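Local coordinates for protein cycloalternan-forming enzyme (Listeria monocytogenes serovar 1/2a, PDB 5F7U) that belongs to glycoside hydrolase family 31, joining a TIM-barrel core to beta-rich accessory domains and a family 6 carbohydrate-binding module, at residues N261-D266 against Q310-V315; Y416-N421 against Y468-N473; V951-D956 against G964-F969. The protein carries 1 engineered substitution. One frame throughout, in Å; residues are numbered along the deposited sequence.

Contact 1: N261-D266 against Q310-V315; sequences NQRGKD and QMASKV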
loop_
_atom_site.group_PDB
_atom_site.type_symbol
_atom_site.label_atom_id
_atom_site.label_comp_id
_atom_site.label_asym_id
_atom_site.label_seq_id
_atom_site.Cartn_x
_atom_site.Cartn_y
_atom_site.Cartn_z
ATOM N N ASN A 261 3.067 3.024 -12.370
ATOM C CA ASN A 261 2.664 2.379 -13.611
ATOM C C ASN A 261 3.901 1.731 -14.225
ATOM O O ASN A 261 4.790 2.419 -14.702
ATOM C CB ASN A 261 2.058 3.423 -14.554
ATOM C CG ASN A 261 1.730 2.865 -15.931
ATOM O OD1 ASN A 261 1.929 1.676 -16.222
ATOM N ND2 ASN A 261 1.247 3.737 -16.802
ATOM N N GLN A 262 3.947 0.406 -14.223
ATOM C CA GLN A 262 5.151 -0.323 -14.627
ATOM C C GLN A 262 5.315 -0.498 -16.133
ATOM O O GLN A 262 6.258 -1.139 -16.561
ATOM C CB GLN A 262 5.207 -1.697 -13.921
ATOM C CG GLN A 262 5.309 -1.601 -12.391
ATOM C CD GLN A 262 6.619 -0.993 -11.887
ATOM O OE1 GLN A 262 7.660 -1.095 -12.538
ATOM N NE2 GLN A 262 6.573 -0.378 -10.721
ATOM N N ARG A 263 4.438 0.086 -16.950
ATOM C CA ARG A 263 4.642 -0.025 -18.405
ATOM C C ARG A 263 6.031 0.505 -18.778
ATOM O O ARG A 263 6.412 1.578 -18.355
ATOM C CB ARG A 263 3.544 0.679 -19.214
ATOM C CG ARG A 263 3.541 0.232 -20.680
ATOM C CD ARG A 263 2.691 1.125 -21.594
ATOM N NE ARG A 263 2.669 0.525 -22.923
ATOM C CZ ARG A 263 1.824 -0.443 -23.273
ATOM N NH1 ARG A 263 0.918 -0.895 -22.399
ATOM N NH2 ARG A 263 1.896 -0.981 -24.485
ATOM N N GLY A 264 6.769 -0.291 -19.545
ATOM C CA GLY A 264 8.133 0.014 -19.960
ATOM C C GLY A 264 9.214 -0.686 -19.161
ATOM O O GLY A 264 10.376 -0.691 -19.591
ATOM N N LYS A 265 8.845 -1.264 -18.015
ATOM C CA LYS A 265 9.810 -1.834 -17.070
ATOM C C LYS A 265 9.841 -3.361 -17.142
ATOM O O LYS A 265 8.809 -4.012 -17.410
ATOM C CB LYS A 265 9.447 -1.473 -15.612
ATOM C CG LYS A 265 9.356 0.010 -15.237
ATOM C CD LYS A 265 10.734 0.590 -15.023
ATOM C CE LYS A 265 10.655 2.013 -14.476
ATOM N NZ LYS A 265 11.972 2.664 -14.724
ATOM N N ASP A 266 11.019 -3.919 -16.845
ATOM C CA ASP A 266 11.162 -5.338 -16.499
ATOM C C ASP A 266 11.094 -5.416 -14.989
ATOM O O ASP A 266 11.997 -4.951 -14.314
ATOM C CB ASP A 266 12.509 -5.895 -16.971
ATOM C CG ASP A 266 12.602 -5.988 -18.469
ATOM O OD1 ASP A 266 11.656 -6.512 -19.080
ATOM O OD2 ASP A 266 13.616 -5.525 -19.043
ATOM N N GLN A 310 7.809 -8.559 -17.999
ATOM C CA GLN A 310 8.320 -7.687 -19.032
ATOM C C GLN A 310 7.146 -6.876 -19.579
ATOM O O GLN A 310 6.403 -7.356 -20.432
ATOM C CB GLN A 310 8.970 -8.540 -20.129
ATOM C CG GLN A 310 10.131 -9.374 -19.594
ATOM C CD GLN A 310 10.683 -10.345 -20.617
ATOM O OE1 GLN A 310 10.179 -10.445 -21.734
ATOM N NE2 GLN A 310 11.720 -11.072 -20.233
ATOM N N MET A 311 6.994 -5.635 -19.101
ATOM C CA MET A 311 5.749 -4.920 -19.375
ATOM C C MET A 311 5.915 -3.953 -20.538
ATOM O O MET A 311 6.164 -2.754 -20.339
ATOM C CB MET A 311 5.213 -4.238 -18.095
ATOM C CG MET A 311 5.094 -5.176 -16.882
ATOM S SD MET A 311 4.168 -6.707 -17.199
ATOM C CE MET A 311 2.505 -6.064 -17.428
ATOM N N ALA A 312 5.811 -4.481 -21.761
ATOM C CA ALA A 312 6.073 -3.667 -22.974
ATOM C C ALA A 312 7.492 -3.076 -22.913
ATOM O O ALA A 312 7.744 -1.957 -23.365
ATOM C CB ALA A 312 4.999 -2.581 -23.158
ATOM N N SER A 313 8.408 -3.871 -22.359
ATOM C CA SER A 313 9.811 -3.484 -22.159
ATOM C C SER A 313 10.711 -3.991 -23.288
ATOM O O SER A 313 11.845 -3.528 -23.427
ATOM C CB SER A 313 10.314 -4.066 -20.833
ATOM O OG SER A 313 10.196 -5.481 -20.873
ATOM N N LYS A 314 10.218 -4.947 -24.074
ATOM C CA LYS A 314 10.989 -5.550 -25.169
ATOM C C LYS A 314 10.388 -5.131 -26.497
ATOM O O LYS A 314 11.064 -4.547 -27.342
ATOM C CB LYS A 314 11.009 -7.087 -25.087
ATOM C CG LYS A 314 11.393 -7.686 -23.736
ATOM C CD LYS A 314 12.799 -7.309 -23.297
ATOM C CE LYS A 314 13.176 -8.081 -22.039
ATOM N NZ LYS A 314 14.406 -7.487 -21.452
ATOM N N VAL A 315 9.105 -5.438 -26.656
ATOM C CA VAL A 315 8.315 -5.102 -27.827
ATOM C C VAL A 315 7.205 -4.191 -27.284
ATOM O O VAL A 315 6.659 -4.453 -26.206
ATOM C CB VAL A 315 7.721 -6.389 -28.456
ATOM C CG1 VAL A 315 6.868 -6.066 -29.669
ATOM C CG2 VAL A 315 8.832 -7.359 -28.859
#
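Asp-266 spends its two carboxylate oxygens on two different partners where the loop 261-266 meets 310-315. Its OD1 accepts a very short hydrogen bond of 2.5 Å from Ser-313 OG, and its OD2 makes a salt bridge of 3.2 Å with Lys-314 NZ. Both donors approach from above the carboxylate plane. The serine hydroxyl gets there from the crowded position between backbone N and carbonyl carbon, whereas the lysine chain bends at chi2 and crosses the aspartate at about a right angle. A hydroxyl and an ammonium group acting together would be expected to favour the charged carboxylate.

Behind this polar clasp the main chains are paired. Gly-264 N donates to Met-311 O at 2.7 Å, nearly along the C=O axis, and Met-311 N returns a bond of 3.0 Å to Lys-265 O. Two successive residues thus share one partner opposite, and with Gly-264 at positive phi (100°) the pattern is that of a G1 beta bulge. The type II turn from Gln-262 to Lys-265 sets this up, closed by Lys-265 N on Gln-262 O at 3.0 Å. One step earlier Asn-261 OD1 accepts from Arg-263 N, an Asx turn.

Side chains flank the pairing. Ala-312 CB lies 3.6 Å above one face of the Arg-263 guanidinium, toward its rim, while Arg-263 NH1 is held by Glu-248 O and Thr-244 OG1. Met-311 starts toward the loop, then bends at chi2 and chi3 to reach Phe-250 and Phe-253.

Asp-266 and Gln-310 form a non-hydrogen-bonded antiparallel pair, so the turn feeds directly into strand 266-269 beside strand 307-311, at the surface of the beta-rich galactose mutarotase-like domain.

Contact 2: Y416-N421 against Y468-N473; sequences YTAKKN and YEQRDN. With GLC (alpha-D-glucopyranose), chain C; GLC (alpha-D-glucopyranose), chain B.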
loop_
_atom_site.group_PDB
_atom_site.type_symbol
_atom_site.label_atom_id
_atom_site.label_comp_id
_atom_site.label_asym_id
_atom_site.label_seq_id
_atom_site.Cartn_x
_atom_site.Cartn_y
_atom_site.Cartn_z
ATOM N N TYR A 416 21.553 -13.119 34.698
ATOM C CA TYR A 416 20.810 -14.390 34.816
ATOM C C TYR A 416 21.796 -15.565 34.785
ATOM O O TYR A 416 22.936 -15.412 34.324
ATOM C CB TYR A 416 19.812 -14.548 33.650
ATOM C CG TYR A 416 20.467 -14.376 32.291
ATOM C CD1 TYR A 416 21.057 -15.471 31.633
ATOM C CD2 TYR A 416 20.541 -13.115 31.677
ATOM C CE1 TYR A 416 21.679 -15.314 30.397
ATOM C CE2 TYR A 416 21.163 -12.952 30.441
ATOM C CZ TYR A 416 21.727 -14.050 29.809
ATOM O OH TYR A 416 22.333 -13.890 28.595
ATOM N N THR A 417 21.348 -16.734 35.237
ATOM C CA THR A 417 22.097 -17.961 35.010
ATOM C C THR A 417 21.729 -18.450 33.612
ATOM O O THR A 417 20.543 -18.664 33.309
ATOM C CB THR A 417 21.792 -19.006 36.093
ATOM O OG1 THR A 417 22.159 -18.465 37.364
ATOM C CG2 THR A 417 22.574 -20.315 35.855
ATOM N N ALA A 418 22.742 -18.602 32.757
ATOM C CA ALA A 418 22.519 -19.040 31.378
ATOM C C ALA A 418 21.864 -20.418 31.350
ATOM O O ALA A 418 22.105 -21.253 32.240
ATOM C CB ALA A 418 23.819 -19.052 30.596
ATOM N N LYS A 419 21.020 -20.635 30.349
ATOM C CA LYS A 419 20.315 -21.901 30.202
ATOM C C LYS A 419 20.806 -22.649 28.976
ATOM O O LYS A 419 20.998 -22.062 27.908
ATOM C CB LYS A 419 18.803 -21.688 30.139
ATOM C CG LYS A 419 18.176 -21.178 31.430
ATOM C CD LYS A 419 16.675 -20.977 31.254
ATOM C CE LYS A 419 15.974 -20.692 32.580
ATOM N NZ LYS A 419 16.180 -21.764 33.577
ATOM N N LYS A 420 21.024 -23.950 29.158
ATOM C CA LYS A 420 21.421 -24.845 28.077
ATOM C C LYS A 420 20.185 -25.419 27.376
ATOM O O LYS A 420 19.053 -25.266 27.856
ATOM C CB LYS A 420 22.290 -25.985 28.635
ATOM C CG LYS A 420 23.612 -25.558 29.272
ATOM C CD LYS A 420 24.704 -25.307 28.236
ATOM C CE LYS A 420 26.096 -25.496 28.837
ATOM N NZ LYS A 420 27.086 -24.686 28.068
ATOM N N ASN A 421 20.409 -26.066 26.231
ATOM C CA ASN A 421 19.376 -26.827 25.519
ATOM C C ASN A 421 18.145 -26.011 25.093
ATOM O O ASN A 421 17.032 -26.539 25.006
ATOM C CB ASN A 421 18.998 -28.092 26.319
ATOM C CG ASN A 421 20.217 -28.864 26.781
ATOM O OD1 ASN A 421 21.101 -29.171 25.988
ATOM N ND2 ASN A 421 20.284 -29.157 28.073
ATOM N N TYR A 468 29.567 -15.418 23.591
ATOM C CA TYR A 468 28.475 -14.900 24.422
ATOM C C TYR A 468 27.635 -16.085 24.865
ATOM O O TYR A 468 26.924 -16.694 24.056
ATOM C CB TYR A 468 27.614 -13.869 23.660
ATOM C CG TYR A 468 26.793 -12.986 24.562
ATOM C CD1 TYR A 468 27.353 -11.849 25.146
ATOM C CD2 TYR A 468 25.438 -13.276 24.832
ATOM C CE1 TYR A 468 26.606 -11.021 25.980
ATOM C CE2 TYR A 468 24.677 -12.449 25.662
ATOM C CZ TYR A 468 25.266 -11.321 26.233
ATOM O OH TYR A 468 24.552 -10.482 27.066
ATOM N N GLU A 469 27.750 -16.423 26.153
ATOM C CA GLU A 469 27.273 -17.710 26.677
ATOM C C GLU A 469 25.880 -18.152 26.201
ATOM O O GLU A 469 25.742 -19.236 25.613
ATOM C CB GLU A 469 27.357 -17.730 28.203
ATOM C CG GLU A 469 27.117 -19.100 28.812
ATOM C CD GLU A 469 27.264 -19.115 30.328
ATOM O OE1 GLU A 469 27.264 -18.040 30.972
ATOM O OE2 GLU A 469 27.353 -20.221 30.889
ATOM N N GLN A 470 24.864 -17.317 26.441
ATOM C CA GLN A 470 23.486 -17.682 26.093
ATOM C C GLN A 470 23.287 -17.908 24.606
ATOM O O GLN A 470 22.608 -18.850 24.211
ATOM C CB GLN A 470 22.464 -16.658 26.617
ATOM C CG GLN A 470 21.015 -17.162 26.575
ATOM C CD GLN A 470 20.841 -18.463 27.346
ATOM O OE1 GLN A 470 21.274 -18.569 28.481
ATOM N NE2 GLN A 470 20.217 -19.454 26.725
ATOM N N ARG A 471 23.894 -17.037 23.801
ATOM C CA ARG A 471 23.802 -17.105 22.353
ATOM C C ARG A 471 24.482 -18.394 21.868
ATOM O O ARG A 471 23.928 -19.101 21.025
ATOM C CB ARG A 471 24.450 -15.859 21.752
ATOM C CG ARG A 471 24.009 -15.483 20.349
ATOM C CD ARG A 471 24.955 -14.383 19.853
ATOM N NE ARG A 471 26.151 -14.967 19.238
ATOM C CZ ARG A 471 27.392 -14.496 19.320
ATOM N NH1 ARG A 471 28.356 -15.147 18.688
ATOM N NH2 ARG A 471 27.695 -13.396 20.015
ATOM N N ASP A 472 25.657 -18.700 22.428
ATOM C CA ASP A 472 26.396 -19.934 22.110
ATOM C C ASP A 472 25.581 -21.193 22.455
ATOM O O ASP A 472 25.459 -22.099 21.628
ATOM C CB ASP A 472 27.788 -19.929 22.774
ATOM C CG ASP A 472 28.706 -18.853 22.201
ATOM O OD1 ASP A 472 28.560 -18.510 20.997
ATOM O OD2 ASP A 472 29.562 -18.325 22.945
ATOM N N ASN A 473 24.988 -21.212 23.650
ATOM C CA ASN A 473 24.082 -22.295 24.063
ATOM C C ASN A 473 22.916 -22.503 23.084
ATOM O O ASN A 473 22.655 -23.630 22.639
ATOM C CB ASN A 473 23.534 -22.038 25.477
ATOM C CG ASN A 473 24.585 -22.160 26.574
ATOM O OD1 ASN A 473 25.719 -22.583 26.351
ATOM N ND2 ASN A 473 24.197 -21.773 27.784
HETATM C C1 GLC C . 24.605 -12.287 31.344
HETATM C C2 GLC C . 24.584 -13.399 32.403
HETATM C C3 GLC C . 25.836 -14.278 32.322
HETATM C C4 GLC C . 26.058 -14.801 30.905
HETATM C C5 GLC C . 26.043 -13.655 29.881
HETATM C C6 GLC C . 26.059 -14.185 28.454
HETATM O O2 GLC C . 24.473 -12.837 33.713
HETATM O O3 GLC C . 25.703 -15.391 33.213
HETATM O O4 GLC C . 27.309 -15.488 30.832
HETATM O O5 GLC C . 24.864 -12.845 30.042
HETATM O O6 GLC C . 24.882 -14.973 28.228
HETATM C C1 GLC B . 28.941 -9.968 29.187
HETATM C C2 GLC B . 29.778 -9.151 30.203
HETATM C C3 GLC B . 29.185 -9.115 31.625
HETATM C C4 GLC B . 27.677 -8.857 31.613
HETATM C C5 GLC B . 27.082 -9.941 30.715
HETATM C C6 GLC B . 25.574 -10.125 30.839
HETATM O O1 GLC B . 29.246 -11.377 29.243
HETATM O O2 GLC B . 31.113 -9.669 30.259
HETATM O O3 GLC B . 29.833 -8.115 32.416
HETATM O O4 GLC B . 27.139 -8.938 32.936
HETATM O O5 GLC B . 27.520 -9.759 29.357
HETATM O O6 GLC B . 25.500 -11.229 31.753
HETATM O O HOH W 1 22.115 -11.406 27.649
HETATM O O HOH W 2 25.515 -18.081 33.626
HETATM O O HOH W 3 25.753 -22.370 29.983
HETATM O O HOH W 4 22.761 -25.648 24.563
#
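This is a sugar-lined contact in the TIM-barrel domain, formed between the long loop that follows barrel strand 396-399 and the first turn of helix 469-481. Gln-470 joins the two segments by treating Lys-419 as a strand neighbour would. Its OE1 accepts from Lys-419 N at 2.8 Å, on a lone pair, while NE2 donates to Lys-419 O at 3.0 Å. A bend at chi2 (56°) turns the amide toward the backbone N and O of Lys-419, and NE2 has a second partner in Asp-474. One helical turn on, Asn-473 ND2 adds a weak bond to the same Lys-419 O, and Asn-473 OD1 receives Lys-420 NZ at 3.0 Å from above the carbonyl plane.

An alpha-D-glucopyranose (chain C) fills the angle between the segments. Its C2 lies 3.8 Å above the Tyr-416 ring, over the centre, whereas C6 sits over one face of Tyr-468, nearer the rim. The O6 hydroxyl is gripped twice, by Tyr-416 OH at 2.8 Å and by Gln-470 N, a backbone donor of the helix start, at 2.9 Å. Glu-469, extended beyond CG, accepts a hydrogen bond from O4 of the sugar on OE1 at 2.6 Å. At the other edge of the sugar Tyr-416 N donates to O2, and Tyr-416 O accepts from O2 and O3.

A water bridges the two tyrosine hydroxyls. Aromatic faces against the sugar and polar groups at its hydroxyl rim are characteristic of carbohydrate recognition, and these residues make up most of a glycan pocket that Ala-414 and Thr-415 complete.

Contact 3: V951-D956 against G964-F969; sequences VTTASD and GFVAGF. With MG (magnesium ion), chain G; GLC (alpha-D-glucopyranose), chain D.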
loop_
_atom_site.group_PDB
_atom_site.type_symbol
_atom_site.label_atom_id
_atom_site.label_comp_id
_atom_site.label_asym_id
_atom_site.label_seq_id
_atom_site.Cartn_x
_atom_site.Cartn_y
_atom_site.Cartn_z
ATOM N N VAL A 951 -10.194 42.211 -8.314
ATOM C CA VAL A 951 -11.163 42.363 -7.242
ATOM C C VAL A 951 -10.670 41.570 -6.035
ATOM O O VAL A 951 -10.032 40.536 -6.201
ATOM C CB VAL A 951 -12.604 41.976 -7.714
ATOM C CG1 VAL A 951 -12.852 40.475 -7.685
ATOM C CG2 VAL A 951 -13.639 42.699 -6.885
ATOM N N THR A 952 -10.947 42.066 -4.833
ATOM C CA THR A 952 -10.434 41.448 -3.602
ATOM C C THR A 952 -11.576 41.119 -2.639
ATOM O O THR A 952 -12.754 41.407 -2.921
ATOM C CB THR A 952 -9.374 42.330 -2.877
ATOM O OG1 THR A 952 -9.967 43.573 -2.479
ATOM C CG2 THR A 952 -8.151 42.597 -3.757
ATOM N N THR A 953 -11.225 40.508 -1.514
ATOM C CA THR A 953 -12.214 40.072 -0.540
ATOM C C THR A 953 -12.151 40.924 0.719
ATOM O O THR A 953 -11.139 41.580 0.980
ATOM C CB THR A 953 -12.057 38.575 -0.184
ATOM O OG1 THR A 953 -10.771 38.352 0.405
ATOM C CG2 THR A 953 -12.198 37.700 -1.424
ATOM N N ALA A 954 -13.245 40.921 1.478
ATOM C CA ALA A 954 -13.312 41.587 2.781
ATOM C C ALA A 954 -14.269 40.865 3.739
ATOM O O ALA A 954 -14.971 39.923 3.352
ATOM C CB ALA A 954 -13.697 43.057 2.617
ATOM N N SER A 955 -14.271 41.298 4.997
ATOM C CA SER A 955 -15.126 40.711 6.022
ATOM C C SER A 955 -15.550 41.752 7.056
ATOM O O SER A 955 -15.852 41.410 8.204
ATOM C CB SER A 955 -14.422 39.520 6.686
ATOM O OG SER A 955 -13.168 39.908 7.230
ATOM N N ASP A 956 -15.600 43.017 6.624
ATOM C CA ASP A 956 -15.840 44.158 7.523
ATOM C C ASP A 956 -17.310 44.609 7.633
ATOM O O ASP A 956 -17.605 45.712 8.149
ATOM C CB ASP A 956 -14.921 45.330 7.139
ATOM C CG ASP A 956 -15.210 45.897 5.740
ATOM O OD1 ASP A 956 -15.779 45.192 4.869
ATOM O OD2 ASP A 956 -14.842 47.072 5.512
ATOM N N GLY A 964 -16.183 35.540 4.203
ATOM C CA GLY A 964 -16.388 36.949 3.842
ATOM C C GLY A 964 -17.195 37.117 2.565
ATOM O O GLY A 964 -18.180 36.390 2.320
ATOM N N PHE A 965 -16.744 38.080 1.759
ATOM C CA PHE A 965 -17.415 38.509 0.533
ATOM C C PHE A 965 -16.412 39.187 -0.395
ATOM O O PHE A 965 -15.338 39.609 0.046
ATOM C CB PHE A 965 -18.588 39.458 0.851
ATOM C CG PHE A 965 -18.224 40.606 1.767
ATOM C CD1 PHE A 965 -17.658 41.777 1.254
ATOM C CD2 PHE A 965 -18.476 40.526 3.149
ATOM C CE1 PHE A 965 -17.353 42.845 2.088
ATOM C CE2 PHE A 965 -18.151 41.591 3.991
ATOM C CZ PHE A 965 -17.591 42.749 3.458
ATOM N N VAL A 966 -16.783 39.314 -1.664
ATOM C CA VAL A 966 -16.021 40.084 -2.641
ATOM C C VAL A 966 -16.465 41.547 -2.510
ATOM O O VAL A 966 -17.664 41.828 -2.545
ATOM C CB VAL A 966 -16.247 39.520 -4.062
ATOM C CG1 VAL A 966 -15.705 40.457 -5.128
ATOM C CG2 VAL A 966 -15.580 38.161 -4.180
ATOM N N ALA A 967 -15.509 42.464 -2.341
ATOM C CA ALA A 967 -15.829 43.867 -1.990
ATOM C C ALA A 967 -15.806 44.854 -3.165
ATOM O O ALA A 967 -14.827 44.892 -3.931
ATOM C CB ALA A 967 -14.895 44.353 -0.891
ATOM N N GLY A 968 -16.865 45.666 -3.286
ATOM C CA GLY A 968 -16.904 46.776 -4.269
ATOM C C GLY A 968 -17.254 46.268 -5.665
ATOM O O GLY A 968 -18.372 46.487 -6.152
ATOM N N PHE A 969 -16.287 45.617 -6.321
ATOM C CA PHE A 969 -16.539 44.902 -7.569
ATOM C C PHE A 969 -17.209 45.862 -8.582
ATOM O O PHE A 969 -18.171 45.508 -9.276
ATOM C CB PHE A 969 -17.356 43.633 -7.214
ATOM C CG PHE A 969 -17.766 42.769 -8.379
ATOM C CD1 PHE A 969 -16.981 42.644 -9.533
ATOM C CD2 PHE A 969 -18.940 42.021 -8.284
ATOM C CE1 PHE A 969 -17.390 41.819 -10.580
ATOM C CE2 PHE A 969 -19.343 41.191 -9.318
ATOM C CZ PHE A 969 -18.567 41.087 -10.469
HETATM MG MG MG G . -19.281 34.659 1.511
HETATM C C1 GLC D . -18.255 51.135 1.466
HETATM C C2 GLC D . -18.432 49.772 2.150
HETATM C C3 GLC D . -17.680 48.664 1.398
HETATM C C4 GLC D . -18.052 48.634 -0.086
HETATM C C5 GLC D . -17.782 50.023 -0.670
HETATM C C6 GLC D . -18.109 50.127 -2.149
HETATM O O1 GLC D . -16.933 51.673 1.687
HETATM O O2 GLC D . -17.970 49.816 3.502
HETATM O O3 GLC D . -17.938 47.414 2.032
HETATM O O4 GLC D . -17.284 47.628 -0.765
HETATM O O5 GLC D . -18.536 51.024 0.053
HETATM O O6 GLC D . -17.766 51.455 -2.552
HETATM O O HOH W 5 -12.091 44.495 -4.396
#
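Three backbone hydrogen bonds zip the hairpin strands 953-954 and 965-968 together. Ala-967 N donates to Thr-952 O at 3.0 Å, almost straight (169°). Ala-954 and Phe-965 then form a reciprocal hydrogen-bonded pair: Ala-954 N reaches Phe-965 O at 2.9 Å, and Phe-965 N reaches Ala-954 O at 3.0 Å, this last bond being more bent (145°).

The other two polar groups of Thr-952 and Ala-967 are joined through water: one molecule accepts from Thr-952 N at 2.7 Å and donates to Ala-967 O at 2.8 Å, so both are satisfied beside the direct bond. At the other end Gly-964 O serves a metal instead, binding magnesium at 2.2 Å; Glu-942, Glu-944, Thr-961 and Asp-1057 also bind that ion. Gly-964 CA meanwhile makes a CA-H...O contact with Ala-954 O.

Ala-954 O has a third neighbour. It stands 3.5 Å above the Phe-965 ring, over its centre, because the ring takes the crowded chi1 position (51°) and folds back across the partner strand. Ala-954 CB touches CE1 of that ring and also Ala-967 CB, while Asp-956 OD1 approaches Phe-965 CZ at the ring edge, 3.4 Å away. Toward the start of segment 951-956, Val-951 CG2 packs against Val-966 CG1 and Phe-969 CB.

Ala-967 and Gly-968 line a glycan pocket of this family 6 carbohydrate-binding module, whose glucopyranose is hydrogen-bonded to Asn-1055 and His-957; Gly-968 N donates to Asn-1055 OD1. Strand 965-968 is sandwiched in its sheet between the short strand 953-954 and strand 1054-1062, to which Val-966 and Gly-968 are bonded through their backbones; Val-966 and Phe-969 also touch Val-976 of strand 975-981, in the other sheet of the module.

None of the three contacts is a deep core contact: contact 1 lies at the surface, while contacts 2 and 3 are partly buried and lined by bound sugars. They share no elements and follow one another along the chain. Contacts 1 and 3 both rest on antiparallel backbone pairing, but the first adds a charged clasp at a turn and the third adds a metal and a bridging water. Contact 2 lacks strand pairing; side-chain amides from a helix start meet a loop backbone instead. Contacts 2 and 3 lie on opposite sides of the chain's centre, their nearest atoms about 66 Å apart, so glycan is bound at well-separated places.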